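Rho GTPase-activating protein 26 (Gallus gallus, PDB 1F7C) stimulates GTP hydrolysis by the small GTPases RHOA and CDC42, here through its all-helical RhoGAP (BH) domain. Local coordinates at residues Asn65-Lys70 / Ala90-Lys95; Met151-Met156 / Ile215-Pro220. One frame throughout, in Å; residues are numbered along the deposited sequence.

Overall arrangement
Both contacts belong to one all-helical RhoGAP domain, and they lie on opposite sides of its centre, with their own centres 29 Å apart and nearest atoms about 13 Å apart. Contact 1 closes before contact 2 opens along the chain. It joins helix 65-76 to the loop that leads into helix 94-106, at the surface. Contact 2 brings helix 212-217, the last helix of the modelled chain, onto helix 146-164 and is largely buried. The two share no helix, so each ties a different part of the bundle together. Neither is at R60, the predicted arginine finger that would stabilise the transition state of GTP hydrolysis.

Contact 1: Asn65-Lys70 / Ala90-Lys95; sequences NSRVQK and AEWEIK
R67 reaches out from helix 65-76 beside the six-membered ring of W92, overlapping it obliquely, and goes on to the carboxylate of E93. Its guanidinium plane is turned 42° from the indole; NH2 comes within 3.9 Å of CZ3 of W92, too tilted for a flat stack. The chain bends at chi3, which sets NE beside this same CZ3 atom. At the far end NH1 of R67 donates to OE2 of E93, 3.0 Å away, in a salt bridge whose N-H...O angle of 134° is far from straight. OE2 receives it through its anti lone pair, and lies tilted out of the guanidinium plane. Arginine suits the place because it is long enough to pass the indole, with NE and NH2 beside CZ3, and still bring its charged NH1 to E93. The backbone takes part too: O of R67 is 3.5 Å from CZ3 of W92. One turn on, K70 has CG anti to the backbone N (chi1 -174°), and CG meets the ring edge at CH2 of W92, 4.1 Å away. The long methylenes of lysine can cover the hydrocarbon edge of an indole at the surface. The far corner of the six-membered ring, CZ3 and CH2, thus reaches both R67 and K70. E93 occupies the N-cap position of helix 94-106, so the acid that binds R67 also marks where that helix starts. The large indole also packs on L71 and I74 of helix 65-76 and on I97 of helix 94-106, wedged between the two helices, while V68 meets S99 and T103 of the latter.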
ATOM      1  N   ASN A  65      19.284   3.303  -3.066  1.00 67.51           N
ATOM      2  CA  ASN A  65      19.222   2.778  -1.706  1.00 69.42           C
ATOM      3  C   ASN A  65      19.935   3.655  -0.677  1.00 69.69           C
ATOM      4  O   ASN A  65      19.450   3.843   0.442  1.00 69.81           O
ATOM      5  CB  ASN A  65      19.817   1.372  -1.663  1.00 70.47           C
ATOM      6  CG  ASN A  65      19.459   0.637  -0.395  1.00 70.70           C
ATOM      7  OD1 ASN A  65      19.605   1.171   0.706  1.00 70.26           O
ATOM      8  ND2 ASN A  65      18.985  -0.599  -0.540  1.00 70.68           N
ATOM      9  N   SER A  66      21.088   4.190  -1.061  1.00 69.76           N
ATOM     10  CA  SER A  66      21.870   5.038  -0.172  1.00 70.71           C
ATOM     11  C   SER A  66      21.057   6.213   0.355  1.00 70.32           C
ATOM     12  O   SER A  66      21.022   6.466   1.562  1.00 70.84           O
ATOM     13  CB  SER A  66      23.114   5.554  -0.906  1.00 71.32           C
ATOM     14  OG  SER A  66      23.910   4.476  -1.372  1.00 71.87           O
ATOM     15  N   ARG A  67      20.401   6.926  -0.552  1.00 70.09           N
ATOM     16  CA  ARG A  67      19.603   8.080  -0.168  1.00 69.46           C
ATOM     17  C   ARG A  67      18.347   7.661   0.576  1.00 68.16           C
ATOM     18  O   ARG A  67      17.892   8.360   1.481  1.00 67.67           O
ATOM     19  CB  ARG A  67      19.224   8.904  -1.398  1.00 70.60           C
ATOM     20  CG  ARG A  67      20.403   9.292  -2.266  1.00 73.60           C
ATOM     21  CD  ARG A  67      20.132  10.588  -2.996  1.00 76.48           C
ATOM     22  NE  ARG A  67      20.025  11.703  -2.060  1.00 79.95           N
ATOM     23  CZ  ARG A  67      19.756  12.956  -2.412  1.00 82.37           C
ATOM     24  NH1 ARG A  67      19.560  13.268  -3.689  1.00 84.45           N
ATOM     25  NH2 ARG A  67      19.691  13.902  -1.483  1.00 83.92           N
ATOM     26  N   VAL A  68      17.787   6.518   0.195  1.00 67.10           N
ATOM     27  CA  VAL A  68      16.580   6.023   0.843  1.00 66.85           C
ATOM     28  C   VAL A  68      16.823   5.827   2.336  1.00 66.88           C
ATOM     29  O   VAL A  68      16.172   6.467   3.170  1.00 64.68           O
ATOM     30  CB  VAL A  68      16.122   4.683   0.227  1.00 67.13           C
ATOM     31  CG1 VAL A  68      14.940   4.127   1.005  1.00 67.28           C
ATOM     32  CG2 VAL A  68      15.739   4.888  -1.227  1.00 65.64           C
ATOM     33  N   GLN A  69      17.770   4.948   2.662  1.00 67.01           N
ATOM     34  CA  GLN A  69      18.117   4.652   4.052  1.00 66.59           C
ATOM     35  C   GLN A  69      18.375   5.921   4.854  1.00 65.02           C
ATOM     36  O   GLN A  69      18.026   6.004   6.033  1.00 64.86           O
ATOM     37  CB  GLN A  69      19.362   3.761   4.115  1.00 68.04           C
ATOM     38  CG  GLN A  69      19.200   2.386   3.488  1.00 68.79           C
ATOM     39  CD  GLN A  69      18.037   1.619   4.078  1.00 70.28           C
ATOM     40  OE1 GLN A  69      17.766   1.706   5.277  1.00 71.12           O
ATOM     41  NE2 GLN A  69      17.349   0.851   3.241  1.00 70.98           N
ATOM     42  N   LYS A  70      18.990   6.906   4.208  1.00 63.60           N
ATOM     43  CA  LYS A  70      19.303   8.163   4.872  1.00 63.80           C
ATOM     44  C   LYS A  70      18.052   8.962   5.211  1.00 63.05           C
ATOM     45  O   LYS A  70      17.990   9.610   6.255  1.00 63.80           O
ATOM     46  CB  LYS A  70      20.243   9.004   4.004  1.00 65.01           C
ATOM     47  CG  LYS A  70      20.729  10.264   4.699  1.00 67.62           C
ATOM     48  CD  LYS A  70      21.736  11.029   3.859  1.00 70.36           C
ATOM     49  CE  LYS A  70      22.168  12.310   4.563  1.00 73.33           C
ATOM     50  NZ  LYS A  70      23.139  13.089   3.744  1.00 76.17           N
ATOM     51  N   ALA A  90      12.457  19.584  -0.270  1.00 75.53           N
ATOM     52  CA  ALA A  90      12.495  19.462  -1.720  1.00 74.07           C
ATOM     53  C   ALA A  90      13.795  18.830  -2.197  1.00 73.70           C
ATOM     54  O   ALA A  90      13.895  18.374  -3.332  1.00 74.95           O
ATOM     55  CB  ALA A  90      12.312  20.829  -2.363  1.00 73.42           C
ATOM     56  N   GLU A  91      14.795  18.805  -1.323  1.00 72.52           N
ATOM     57  CA  GLU A  91      16.094  18.229  -1.658  1.00 71.34           C
ATOM     58  C   GLU A  91      15.972  16.734  -1.926  1.00 67.88           C
ATOM     59  O   GLU A  91      16.854  16.125  -2.537  1.00 67.93           O
ATOM     60  CB  GLU A  91      17.084  18.462  -0.514  1.00 74.47           C
ATOM     61  CG  GLU A  91      17.447  19.927  -0.310  1.00 79.97           C
ATOM     62  CD  GLU A  91      18.172  20.178   1.001  1.00 82.36           C
ATOM     63  OE1 GLU A  91      19.166  19.468   1.281  1.00 83.62           O
ATOM     64  OE2 GLU A  91      17.748  21.091   1.746  1.00 82.69           O
ATOM     65  N   TRP A  92      14.871  16.149  -1.468  1.00 63.89           N
ATOM     66  CA  TRP A  92      14.625  14.719  -1.637  1.00 59.87           C
ATOM     67  C   TRP A  92      13.877  14.359  -2.921  1.00 56.84           C
ATOM     68  O   TRP A  92      12.801  14.883  -3.196  1.00 56.53           O
ATOM     69  CB  TRP A  92      13.857  14.186  -0.425  1.00 57.95           C
ATOM     70  CG  TRP A  92      14.652  14.211   0.848  1.00 55.50           C
ATOM     71  CD1 TRP A  92      14.427  14.998   1.944  1.00 55.04           C
ATOM     72  CD2 TRP A  92      15.811  13.418   1.153  1.00 52.45           C
ATOM     73  NE1 TRP A  92      15.373  14.743   2.913  1.00 52.82           N
ATOM     74  CE2 TRP A  92      16.234  13.777   2.453  1.00 52.76           C
ATOM     75  CE3 TRP A  92      16.532  12.439   0.453  1.00 50.39           C
ATOM     76  CZ2 TRP A  92      17.348  13.190   3.068  1.00 50.87           C
ATOM     77  CZ3 TRP A  92      17.638  11.857   1.064  1.00 48.55           C
ATOM     78  CH2 TRP A  92      18.034  12.234   2.357  1.00 49.43           C
ATOM     79  N   GLU A  93      14.461  13.456  -3.700  1.00 54.83           N
ATOM     80  CA  GLU A  93      13.862  13.007  -4.952  1.00 52.87           C
ATOM     81  C   GLU A  93      12.608  12.178  -4.682  1.00 49.81           C
ATOM     82  O   GLU A  93      12.519  11.490  -3.663  1.00 47.93           O
ATOM     83  CB  GLU A  93      14.875  12.173  -5.733  1.00 56.44           C
ATOM     84  CG  GLU A  93      16.150  12.927  -6.056  1.00 63.85           C
ATOM     85  CD  GLU A  93      17.224  12.034  -6.648  1.00 68.25           C
ATOM     86  OE1 GLU A  93      17.018  11.500  -7.764  1.00 68.79           O
ATOM     87  OE2 GLU A  93      18.276  11.862  -5.989  1.00 69.94           O
ATOM     88  N   ILE A  94      11.646  12.249  -5.600  1.00 46.17           N
ATOM     89  CA  ILE A  94      10.397  11.506  -5.477  1.00 43.60           C
ATOM     90  C   ILE A  94      10.672   9.993  -5.441  1.00 42.23           C
ATOM     91  O   ILE A  94      10.092   9.274  -4.627  1.00 40.37           O
ATOM     92  CB  ILE A  94       9.427  11.837  -6.660  1.00 45.00           C
ATOM     93  CG1 ILE A  94       8.875  13.266  -6.519  1.00 44.03           C
ATOM     94  CG2 ILE A  94       8.284  10.834  -6.700  1.00 44.15           C
ATOM     95  CD1 ILE A  94       7.988  13.481  -5.306  1.00 45.26           C
ATOM     96  N   LYS A  95      11.547   9.519  -6.326  1.00 39.21           N
ATOM     97  CA  LYS A  95      11.910   8.104  -6.385  1.00 40.38           C
ATOM     98  C   LYS A  95      12.434   7.656  -5.010  1.00 40.90           C
ATOM     99  O   LYS A  95      12.250   6.515  -4.598  1.00 39.78           O
ATOM    100  CB  LYS A  95      12.992   7.893  -7.453  1.00 40.72           C
ATOM    101  CG  LYS A  95      14.269   8.704  -7.198  1.00 43.64           C
ATOM    102  CD  LYS A  95      15.132   8.885  -8.451  1.00 46.76           C
ATOM    103  CE  LYS A  95      15.598   7.563  -9.045  1.00 48.91           C
ATOM    104  NZ  LYS A  95      16.516   7.752 -10.214  1.00 48.80           N
TER

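Contact 2: Met151-Met156 / Ile215-Pro220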
ATOM      1  N   MET A 151      -3.768   2.334   8.556  1.00 27.47           N
ATOM      2  CA  MET A 151      -2.670   2.561   7.638  1.00 27.61           C
ATOM      3  C   MET A 151      -3.056   2.100   6.242  1.00 27.44           C
ATOM      4  O   MET A 151      -2.739   2.751   5.253  1.00 24.74           O
ATOM      5  CB  MET A 151      -1.421   1.821   8.085  1.00 28.45           C
ATOM      6  CG  MET A 151      -0.219   2.237   7.295  1.00 34.56           C
ATOM      7  SD  MET A 151       1.296   1.770   8.100  1.00 45.49           S
ATOM      8  CE  MET A 151       1.290   2.920   9.462  1.00 41.58           C
ATOM      9  N   LEU A 152      -3.747   0.969   6.178  1.00 24.87           N
ATOM     10  CA  LEU A 152      -4.196   0.416   4.921  1.00 26.76           C
ATOM     11  C   LEU A 152      -5.152   1.416   4.238  1.00 27.55           C
ATOM     12  O   LEU A 152      -5.188   1.538   3.012  1.00 25.98           O
ATOM     13  CB  LEU A 152      -4.912  -0.908   5.196  1.00 27.34           C
ATOM     14  CG  LEU A 152      -5.204  -1.816   4.010  1.00 31.74           C
ATOM     15  CD1 LEU A 152      -3.889  -2.258   3.348  1.00 30.47           C
ATOM     16  CD2 LEU A 152      -5.998  -3.016   4.500  1.00 34.23           C
ATOM     17  N   HIS A 153      -5.924   2.131   5.049  1.00 28.25           N
ATOM     18  CA  HIS A 153      -6.875   3.110   4.539  1.00 28.62           C
ATOM     19  C   HIS A 153      -6.157   4.291   3.874  1.00 28.35           C
ATOM     20  O   HIS A 153      -6.514   4.694   2.768  1.00 29.28           O
ATOM     21  CB  HIS A 153      -7.770   3.618   5.673  1.00 27.63           C
ATOM     22  CG  HIS A 153      -8.895   4.485   5.208  1.00 30.85           C
ATOM     23  ND1 HIS A 153      -9.748   5.131   6.077  1.00 31.10           N
ATOM     24  CD2 HIS A 153      -9.323   4.796   3.960  1.00 32.04           C
ATOM     25  CE1 HIS A 153     -10.653   5.799   5.384  1.00 28.89           C
ATOM     26  NE2 HIS A 153     -10.418   5.613   4.098  1.00 29.96           N
ATOM     27  N   LEU A 154      -5.156   4.840   4.557  1.00 26.81           N
ATOM     28  CA  LEU A 154      -4.382   5.956   4.031  1.00 28.36           C
ATOM     29  C   LEU A 154      -3.710   5.561   2.733  1.00 28.53           C
ATOM     30  O   LEU A 154      -3.688   6.333   1.785  1.00 31.59           O
ATOM     31  CB  LEU A 154      -3.292   6.388   5.011  1.00 27.88           C
ATOM     32  CG  LEU A 154      -3.690   7.003   6.347  1.00 31.15           C
ATOM     33  CD1 LEU A 154      -2.442   7.186   7.216  1.00 33.35           C
ATOM     34  CD2 LEU A 154      -4.371   8.328   6.115  1.00 30.63           C
ATOM     35  N   LEU A 155      -3.144   4.360   2.702  1.00 27.32           N
ATOM     36  CA  LEU A 155      -2.463   3.871   1.519  1.00 27.32           C
ATOM     37  C   LEU A 155      -3.357   3.677   0.306  1.00 25.35           C
ATOM     38  O   LEU A 155      -2.998   4.104  -0.781  1.00 22.35           O
ATOM     39  CB  LEU A 155      -1.747   2.559   1.821  1.00 30.82           C
ATOM     40  CG  LEU A 155      -0.281   2.690   2.228  1.00 37.23           C
ATOM     41  CD1 LEU A 155       0.245   1.325   2.685  1.00 37.20           C
ATOM     42  CD2 LEU A 155       0.524   3.228   1.050  1.00 34.27           C
ATOM     43  N   MET A 156      -4.506   3.028   0.486  1.00 24.48           N
ATOM     44  CA  MET A 156      -5.411   2.787  -0.636  1.00 27.11           C
ATOM     45  C   MET A 156      -6.059   4.078  -1.175  1.00 28.94           C
ATOM     46  O   MET A 156      -6.283   4.224  -2.379  1.00 25.24           O
ATOM     47  CB  MET A 156      -6.498   1.777  -0.242  1.00 27.15           C
ATOM     48  CG  MET A 156      -5.994   0.365   0.064  1.00 26.09           C
ATOM     49  SD  MET A 156      -4.984  -0.352  -1.255  1.00 29.02           S
ATOM     50  CE  MET A 156      -3.373  -0.138  -0.565  1.00 26.14           C
ATOM     51  N   ILE A 215     -15.338   0.232   1.012  1.00 35.63           N
ATOM     52  CA  ILE A 215     -14.685  -0.646   1.967  1.00 33.09           C
ATOM     53  C   ILE A 215     -14.235   0.006   3.267  1.00 33.82           C
ATOM     54  O   ILE A 215     -14.471  -0.551   4.343  1.00 31.89           O
ATOM     55  CB  ILE A 215     -13.482  -1.361   1.317  1.00 32.27           C
ATOM     56  CG1 ILE A 215     -13.994  -2.462   0.383  1.00 31.11           C
ATOM     57  CG2 ILE A 215     -12.553  -1.924   2.393  1.00 30.44           C
ATOM     58  CD1 ILE A 215     -12.933  -3.016  -0.532  1.00 31.14           C
ATOM     59  N   PHE A 216     -13.596   1.171   3.185  1.00 32.45           N
ATOM     60  CA  PHE A 216     -13.115   1.824   4.400  1.00 34.14           C
ATOM     61  C   PHE A 216     -14.044   2.828   5.075  1.00 36.03           C
ATOM     62  O   PHE A 216     -13.913   3.075   6.272  1.00 35.37           O
ATOM     63  CB  PHE A 216     -11.769   2.509   4.151  1.00 32.70           C
ATOM     64  CG  PHE A 216     -10.665   1.565   3.781  1.00 33.32           C
ATOM     65  CD1 PHE A 216     -10.374   1.303   2.445  1.00 31.79           C
ATOM     66  CD2 PHE A 216      -9.930   0.911   4.773  1.00 32.89           C
ATOM     67  CE1 PHE A 216      -9.373   0.404   2.097  1.00 30.21           C
ATOM     68  CE2 PHE A 216      -8.925   0.006   4.438  1.00 26.20           C
ATOM     69  CZ  PHE A 216      -8.648  -0.247   3.098  1.00 31.86           C
ATOM     70  N   ASN A 217     -14.979   3.413   4.336  1.00 39.94           N
ATOM     71  CA  ASN A 217     -15.852   4.405   4.957  1.00 42.64           C
ATOM     72  C   ASN A 217     -17.214   3.910   5.416  1.00 42.98           C
ATOM     73  O   ASN A 217     -17.974   4.668   6.008  1.00 46.01           O
ATOM     74  CB  ASN A 217     -16.018   5.611   4.035  1.00 44.65           C
ATOM     75  CG  ASN A 217     -14.699   6.305   3.758  1.00 47.05           C
ATOM     76  OD1 ASN A 217     -13.856   6.429   4.648  1.00 45.92           O
ATOM     77  ND2 ASN A 217     -14.518   6.774   2.526  1.00 47.67           N
ATOM     78  N   THR A 218     -17.516   2.640   5.164  1.00 43.08           N
ATOM     79  CA  THR A 218     -18.791   2.064   5.582  1.00 41.60           C
ATOM     80  C   THR A 218     -18.559   0.703   6.243  1.00 42.95           C
ATOM     81  O   THR A 218     -17.549   0.045   5.990  1.00 41.49           O
ATOM     82  CB  THR A 218     -19.744   1.862   4.380  1.00 40.17           C
ATOM     83  OG1 THR A 218     -19.466   0.602   3.758  1.00 35.57           O
ATOM     84  CG2 THR A 218     -19.565   2.980   3.350  1.00 37.20           C
ATOM     85  N   VAL A 219     -19.496   0.292   7.092  1.00 44.64           N
ATOM     86  CA  VAL A 219     -19.424  -0.993   7.786  1.00 47.20           C
ATOM     87  C   VAL A 219     -20.032  -2.072   6.899  1.00 48.04           C
ATOM     88  O   VAL A 219     -21.019  -1.835   6.212  1.00 48.36           O
ATOM     89  CB  VAL A 219     -20.187  -0.942   9.122  1.00 48.99           C
ATOM     90  CG1 VAL A 219     -20.360  -2.347   9.689  1.00 49.99           C
ATOM     91  CG2 VAL A 219     -19.432  -0.057  10.110  1.00 49.37           C
ATOM     92  N   PRO A 220     -19.447  -3.278   6.896  1.00 50.40           N
ATOM     93  CA  PRO A 220     -20.007  -4.333   6.046  1.00 53.24           C
ATOM     94  C   PRO A 220     -21.461  -4.713   6.338  1.00 56.75           C
ATOM     95  O   PRO A 220     -21.937  -4.612   7.475  1.00 56.37           O
ATOM     96  CB  PRO A 220     -19.025  -5.493   6.234  1.00 51.91           C
ATOM     97  CG  PRO A 220     -18.416  -5.227   7.580  1.00 51.84           C
ATOM     98  CD  PRO A 220     -18.228  -3.738   7.584  1.00 49.57           C
TER
HETATM   99  O   HOH W   1     -11.383   6.426   1.302  1.00 46.66           O
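F216 has CG anti to its carbonyl carbon (chi1 -63°) and H153 has CG anti to its backbone N (chi1 -172°), and the two side chains run antiparallel, side by side, joining helix 212-217, the last of this all-helical RhoGAP structure, to helix 146-164. Their planes are 5° apart, but the rings are so displaced that little of one lies over the other. Each ring instead covers the other residue's aliphatic root in a pair of CH-pi contacts. CB of F216 sits over the centre of the imidazole, 3.4 Å from its centroid, and CA of H153 lies over the phenyl face, 3.9 Å from that centroid and toward the rim. I215 CG2 covers the opposite phenyl face. The outer end of the phenyl is met by aliphatic groups: L152 CG approaches CZ of F216 at the ring edge (3.9 Å), and M156 CG comes obliquely to CE1. A flat, apolar phenylalanine suits this buried slot, which V141 of helix 130-141 also lines. Histidine suits the border, since one face packs on carbon while its nitrogen can bind water. N217, near the helix end, brings OD1 to 3.3 Å from CE1 of H153. In the plane of the imidazole, a water lies 3.1 Å from NE2 of H153 and also accepts a weak hydrogen bond from ND2 of N217.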